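Local structure of chitinase (Chromobacterium violaceum, 4TXG) at residues G553-N558 and A571-F576; G500-W505 and K526-G531. The protein probably hydrolyses chitin, as a family 18 glycoside hydrolase whose barrel-type catalytic fold is joined to further domains. All blocks are in the same frame, centred on the assembly; numbering follows the deposited sequence.

Overall arrangement
Contacts 1 and 2 lie in series along the chain, with centres 11 Å apart, on one side of the molecule and well away from its centre. Contact 2 (500-505 with 526-531) is the more buried: all three touching residues are buried, and apolar carbons carry it. In contact 1 (553-558 with 571-576), one of four touching residues is buried and two are exposed, and waters mediate its polar bridges. D502 couples them, its carboxylate making a probable, very short hydrogen bond to Y555 and a salt bridge to K573. A cesium ion provides a second link, bound by the carbonyl oxygens of E529 and Y555, with S554 OG a longer ligand.

Contact 1. Residues G553-N558 and A571-F576; sequences GSYQRN and AGKKVF. With CS (cesium ion), chain C.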
loop_
_atom_site.group_PDB
_atom_site.type_symbol
_atom_site.label_atom_id
_atom_site.label_comp_id
_atom_site.label_asym_id
_atom_site.label_seq_id
_atom_site.Cartn_x
_atom_site.Cartn_y
_atom_site.Cartn_z
ATOM N N GLY A 553 -20.724 -16.151 26.027
ATOM C CA GLY A 553 -20.221 -14.934 26.633
ATOM C C GLY A 553 -20.794 -13.701 25.964
ATOM O O GLY A 553 -21.808 -13.772 25.269
ATOM N N SER A 554 -20.141 -12.565 26.178
ATOM C CA SER A 554 -20.595 -11.304 25.615
ATOM C C SER A 554 -19.452 -10.586 24.906
ATOM O O SER A 554 -18.359 -10.455 25.456
ATOM C CB SER A 554 -21.183 -10.412 26.711
ATOM O OG SER A 554 -21.440 -9.109 26.215
ATOM N N TYR A 555 -19.705 -10.126 23.684
ATOM C CA TYR A 555 -18.706 -9.368 22.941
ATOM C C TYR A 555 -18.877 -7.878 23.212
ATOM O O TYR A 555 -19.774 -7.236 22.659
ATOM C CB TYR A 555 -18.813 -9.648 21.438
ATOM C CG TYR A 555 -18.502 -11.080 21.040
ATOM C CD1 TYR A 555 -19.476 -12.069 21.115
ATOM C CD2 TYR A 555 -17.239 -11.435 20.574
ATOM C CE1 TYR A 555 -19.203 -13.374 20.734
ATOM C CE2 TYR A 555 -16.953 -12.740 20.193
ATOM C CZ TYR A 555 -17.941 -13.702 20.277
ATOM O OH TYR A 555 -17.667 -15.002 19.906
ATOM N N GLN A 556 -18.022 -7.330 24.068
ATOM C CA GLN A 556 -18.127 -5.924 24.451
ATOM C C GLN A 556 -17.294 -5.039 23.533
ATOM O O GLN A 556 -16.094 -5.261 23.373
ATOM C CB GLN A 556 -17.683 -5.734 25.902
ATOM C CG GLN A 556 -17.566 -4.284 26.322
ATOM C CD GLN A 556 -16.723 -4.109 27.572
ATOM O OE1 GLN A 556 -15.556 -4.519 27.614
ATOM N NE2 GLN A 556 -17.309 -3.503 28.601
ATOM N N ARG A 557 -17.917 -4.029 22.933
ATOM C CA ARG A 557 -17.149 -3.113 22.092
ATOM C C ARG A 557 -16.342 -2.143 22.941
ATOM O O ARG A 557 -16.850 -1.553 23.899
ATOM C CB ARG A 557 -18.060 -2.336 21.138
ATOM C CG ARG A 557 -17.298 -1.381 20.209
ATOM C CD ARG A 557 -18.250 -0.657 19.274
ATOM N NE ARG A 557 -17.554 0.285 18.399
ATOM C CZ ARG A 557 -17.158 1.500 18.773
ATOM N NH1 ARG A 557 -17.367 1.928 20.018
ATOM N NH2 ARG A 557 -16.545 2.286 17.900
ATOM N N ASN A 558 -15.070 -2.010 22.580
ATOM C CA ASN A 558 -14.147 -1.081 23.203
ATOM C C ASN A 558 -13.654 -0.109 22.157
ATOM O O ASN A 558 -13.644 -0.427 20.973
ATOM C CB ASN A 558 -12.957 -1.823 23.812
ATOM C CG ASN A 558 -13.301 -2.517 25.105
ATOM O OD1 ASN A 558 -12.881 -2.083 26.179
ATOM N ND2 ASN A 558 -14.075 -3.592 25.017
ATOM N N ALA A 571 -14.755 -11.390 27.509
ATOM C CA ALA A 571 -14.034 -11.758 28.726
ATOM C C ALA A 571 -14.197 -13.231 29.067
ATOM O O ALA A 571 -13.285 -13.855 29.613
ATOM C CB ALA A 571 -14.503 -10.899 29.891
ATOM N N GLY A 572 -15.365 -13.783 28.755
ATOM C CA GLY A 572 -15.633 -15.184 29.026
ATOM C C GLY A 572 -14.739 -16.116 28.225
ATOM O O GLY A 572 -14.270 -17.127 28.744
ATOM N N LYS A 573 -14.500 -15.775 26.961
ATOM C CA LYS A 573 -13.666 -16.598 26.084
ATOM C C LYS A 573 -12.224 -16.101 26.024
ATOM O O LYS A 573 -11.354 -16.758 25.438
ATOM C CB LYS A 573 -14.239 -16.624 24.664
ATOM C CG LYS A 573 -15.681 -17.081 24.555
ATOM C CD LYS A 573 -16.167 -16.993 23.109
ATOM C CE LYS A 573 -15.561 -18.089 22.241
ATOM N NZ LYS A 573 -16.114 -18.053 20.845
ATOM N N LYS A 574 -11.985 -14.940 26.629
ATOM C CA LYS A 574 -10.728 -14.214 26.484
ATOM C C LYS A 574 -10.403 -14.015 25.005
ATOM O O LYS A 574 -9.276 -14.243 24.566
ATOM C CB LYS A 574 -9.590 -14.939 27.209
ATOM C CG LYS A 574 -9.782 -15.039 28.732
ATOM C CD LYS A 574 -9.633 -13.669 29.390
ATOM C CE LYS A 574 -9.586 -13.764 30.908
ATOM N NZ LYS A 574 -10.937 -14.049 31.455
ATOM N N VAL A 575 -11.409 -13.588 24.243
ATOM C CA VAL A 575 -11.262 -13.359 22.803
ATOM C C VAL A 575 -11.223 -11.860 22.492
ATOM O O VAL A 575 -12.073 -11.098 22.944
ATOM C CB VAL A 575 -12.405 -14.027 21.995
ATOM C CG1 VAL A 575 -12.473 -13.464 20.550
ATOM C CG2 VAL A 575 -12.233 -15.534 21.975
ATOM N N PHE A 576 -10.201 -11.458 21.741
ATOM C CA PHE A 576 -10.006 -10.086 21.273
ATOM C C PHE A 576 -10.162 -10.081 19.760
ATOM O O PHE A 576 -9.401 -10.758 19.067
ATOM C CB PHE A 576 -8.604 -9.587 21.679
ATOM C CG PHE A 576 -8.257 -8.186 21.212
ATOM C CD1 PHE A 576 -7.879 -7.932 19.896
ATOM C CD2 PHE A 576 -8.224 -7.137 22.122
ATOM C CE1 PHE A 576 -7.531 -6.644 19.490
ATOM C CE2 PHE A 576 -7.861 -5.853 21.718
ATOM C CZ PHE A 576 -7.526 -5.610 20.409
HETATM CS CS CS C . -22.549 -6.768 23.760
HETATM O O HOH W 1 -16.655 -9.269 27.585
HETATM O O HOH W 2 -18.062 -12.428 28.492
HETATM O O HOH W 3 -18.884 -17.067 21.008
#
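The phenol ring of Y555 meets K573, whose chain passes on one side of the ring plane, beyond the hydroxyl, while L528 of helix 522-530 covers the other face. At one edge the methyl V575 CG1 stands 4.6 Å from Y555 CE2. K573 is bent at its third torsion (chi3 73°), which turns its ammonium toward the phenol oxygen. The gap from K573 NZ to Y555 OH is 3.5 Å, and a water joins them, accepting from NZ at 2.9 Å and donating to OH at 2.6 Å. The stronger partner of both groups is the carboxylate of D502.

Elsewhere, water again replaces direct bonds. One molecule accepts from A571 N (2.8 Å) and donates to S554 O; another accepts from both S554 N and G572 N. Y555 O binds cesium at 3.0 Å, with S554 OG a longer ligand and E529 O a third.

Strand 565-570 lies between strands 556-560 and 575-578 in an antiparallel sheet, and the flanking turns make the contact, largely through waters. K574 and V575 form a G1 bulge opposite N570. The sheet's place in sequence, between barrel strands 457-462 and 599-603, is consistent with the chitinase insertion domain of family 18.

Contact 2. Residues G500-W505 and K526-G531; sequences GIDNIW and KNLEKG. With CS (cesium ion), chain C.
L528 makes every close approach to I501 and D502, dividing the work between its two methyls. CD2 packs alongside the isoleucine chain, 4.1 Å from I501 CD1 and equally near CG1. The two side chains run past each other in opposite directions, and the extended form of I501 (chi1 -165°, chi2 171°) presents both carbons to the same methyl. CD1 meets oxygens, at 3.9 Å from D502 OD1 and 4.0 Å from I501 O; the aspartate crosses L528 at nearly a right angle. These oxygens have polar partners elsewhere, K573 and, by a probable, very short hydrogen bond, Y555 for the carboxylate and H524 for I501 O, so CD1 makes only van der Waals contact with them.

The backbones come no nearer than 8.6 Å (D502 CA to L528 CA), so side chains bridge the gap, and the rest of both segments makes no contact across it. On the far side of the helix, partly exposed K526 and E529 pair, NZ lying 2.9 Å from OE1 on its syn lone pair, and K526 also bridges to D581. The exposed helix end closes in a Schellman motif at G531, where phi is positive and G531 N bonds L528 O at 3.0 Å.

N527 and K530 of helix 522-530 reach strand 621-624, while the 501-502 turn, L528 and strand 575-578 all meet, with D502 on V575 and L577 and L528 on L577.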
loop_
_atom_site.group_PDB
_atom_site.type_symbol
_atom_site.label_atom_id
_atom_site.label_comp_id
_atom_site.label_asym_id
_atom_site.label_seq_id
_atom_site.Cartn_x
_atom_site.Cartn_y
_atom_site.Cartn_z
ATOM N N GLY A 500 -13.825 -20.765 14.813
ATOM C CA GLY A 500 -15.255 -21.038 14.772
ATOM C C GLY A 500 -16.089 -19.814 14.443
ATOM O O GLY A 500 -15.890 -19.183 13.406
ATOM N N ILE A 501 -17.015 -19.472 15.335
ATOM C CA ILE A 501 -17.900 -18.325 15.116
ATOM C C ILE A 501 -17.103 -17.020 15.128
ATOM O O ILE A 501 -17.574 -15.985 14.645
ATOM C CB ILE A 501 -19.021 -18.272 16.182
ATOM C CG1 ILE A 501 -20.146 -17.319 15.748
ATOM C CG2 ILE A 501 -18.446 -17.905 17.551
ATOM C CD1 ILE A 501 -21.385 -17.378 16.635
ATOM N N ASP A 502 -15.877 -17.082 15.655
ATOM C CA ASP A 502 -14.976 -15.926 15.675
ATOM C C ASP A 502 -14.046 -15.848 14.460
ATOM O O ASP A 502 -13.129 -15.024 14.433
ATOM C CB ASP A 502 -14.114 -15.954 16.939
ATOM C CG ASP A 502 -14.926 -15.857 18.204
ATOM O OD1 ASP A 502 -15.944 -15.125 18.202
ATOM O OD2 ASP A 502 -14.544 -16.514 19.202
ATOM N N ASN A 503 -14.280 -16.683 13.450
ATOM C CA ASN A 503 -13.309 -16.845 12.372
ATOM C C ASN A 503 -13.983 -17.297 11.068
ATOM O O ASN A 503 -13.483 -18.176 10.374
ATOM C CB ASN A 503 -12.237 -17.853 12.825
ATOM C CG ASN A 503 -11.034 -17.926 11.892
ATOM O OD1 ASN A 503 -10.570 -16.921 11.356
ATOM N ND2 ASN A 503 -10.522 -19.138 11.702
ATOM N N ILE A 504 -15.123 -16.696 10.732
ATOM C CA ILE A 504 -15.956 -17.267 9.672
ATOM C C ILE A 504 -15.397 -17.071 8.264
ATOM O O ILE A 504 -15.805 -17.764 7.340
ATOM C CB ILE A 504 -17.406 -16.715 9.720
ATOM C CG1 ILE A 504 -17.508 -15.290 9.164
ATOM C CG2 ILE A 504 -17.959 -16.808 11.138
ATOM C CD1 ILE A 504 -18.977 -14.841 8.942
ATOM N N TRP A 505 -14.460 -16.141 8.102
ATOM C CA TRP A 505 -13.816 -15.951 6.805
ATOM C C TRP A 505 -12.437 -16.611 6.780
ATOM O O TRP A 505 -11.519 -16.130 6.120
ATOM C CB TRP A 505 -13.707 -14.465 6.475
ATOM C CG TRP A 505 -14.858 -13.964 5.658
ATOM C CD1 TRP A 505 -16.027 -14.619 5.391
ATOM C CD2 TRP A 505 -14.945 -12.698 4.997
ATOM N NE1 TRP A 505 -16.837 -13.836 4.596
ATOM C CE2 TRP A 505 -16.195 -12.650 4.344
ATOM C CE3 TRP A 505 -14.085 -11.601 4.891
ATOM C CZ2 TRP A 505 -16.604 -11.545 3.588
ATOM C CZ3 TRP A 505 -14.497 -10.505 4.146
ATOM C CH2 TRP A 505 -15.737 -10.489 3.502
ATOM N N LYS A 526 -20.307 -6.977 13.654
ATOM C CA LYS A 526 -21.422 -6.164 14.133
ATOM C C LYS A 526 -22.530 -7.042 14.724
ATOM O O LYS A 526 -23.165 -6.661 15.713
ATOM C CB LYS A 526 -21.960 -5.270 13.005
ATOM C CG LYS A 526 -21.055 -4.059 12.722
ATOM C CD LYS A 526 -21.198 -3.049 13.858
ATOM C CE LYS A 526 -19.956 -2.199 14.084
ATOM N NZ LYS A 526 -20.116 -1.346 15.323
ATOM N N ASN A 527 -22.768 -8.209 14.132
ATOM C CA ASN A 527 -23.717 -9.153 14.722
ATOM C C ASN A 527 -23.228 -9.702 16.067
ATOM O O ASN A 527 -24.008 -9.822 17.009
ATOM C CB ASN A 527 -24.013 -10.303 13.757
ATOM C CG ASN A 527 -24.973 -9.888 12.649
ATOM O OD1 ASN A 527 -25.819 -9.011 12.845
ATOM N ND2 ASN A 527 -24.850 -10.519 11.482
ATOM N N LEU A 528 -21.940 -10.021 16.168
ATOM C CA LEU A 528 -21.420 -10.541 17.435
ATOM C C LEU A 528 -21.608 -9.517 18.547
ATOM O O LEU A 528 -21.984 -9.865 19.670
ATOM C CB LEU A 528 -19.942 -10.922 17.308
ATOM C CG LEU A 528 -19.666 -12.150 16.434
ATOM C CD1 LEU A 528 -18.173 -12.441 16.386
ATOM C CD2 LEU A 528 -20.445 -13.366 16.947
ATOM N N GLU A 529 -21.352 -8.252 18.217
ATOM C CA GLU A 529 -21.542 -7.131 19.142
ATOM C C GLU A 529 -22.996 -7.074 19.623
ATOM O O GLU A 529 -23.283 -6.774 20.795
ATOM C CB GLU A 529 -21.138 -5.807 18.455
ATOM C CG GLU A 529 -21.226 -4.575 19.359
ATOM C CD GLU A 529 -20.972 -3.253 18.623
ATOM O OE1 GLU A 529 -20.482 -3.273 17.469
ATOM O OE2 GLU A 529 -21.274 -2.184 19.208
ATOM N N LYS A 530 -23.908 -7.386 18.709
ATOM C CA LYS A 530 -25.343 -7.359 18.977
ATOM C C LYS A 530 -25.852 -8.617 19.667
ATOM O O LYS A 530 -27.011 -8.672 20.078
ATOM C CB LYS A 530 -26.117 -7.167 17.676
ATOM C CG LYS A 530 -26.010 -5.791 17.080
ATOM C CD LYS A 530 -27.104 -4.883 17.620
ATOM C CE LYS A 530 -28.469 -5.515 17.427
ATOM N NZ LYS A 530 -29.577 -4.522 17.558
ATOM N N GLY A 531 -25.002 -9.630 19.778
ATOM C CA GLY A 531 -25.405 -10.902 20.354
ATOM C C GLY A 531 -26.154 -11.796 19.378
ATOM O O GLY A 531 -26.978 -12.627 19.786
HETATM CS CS CS C . -22.549 -6.768 23.760
#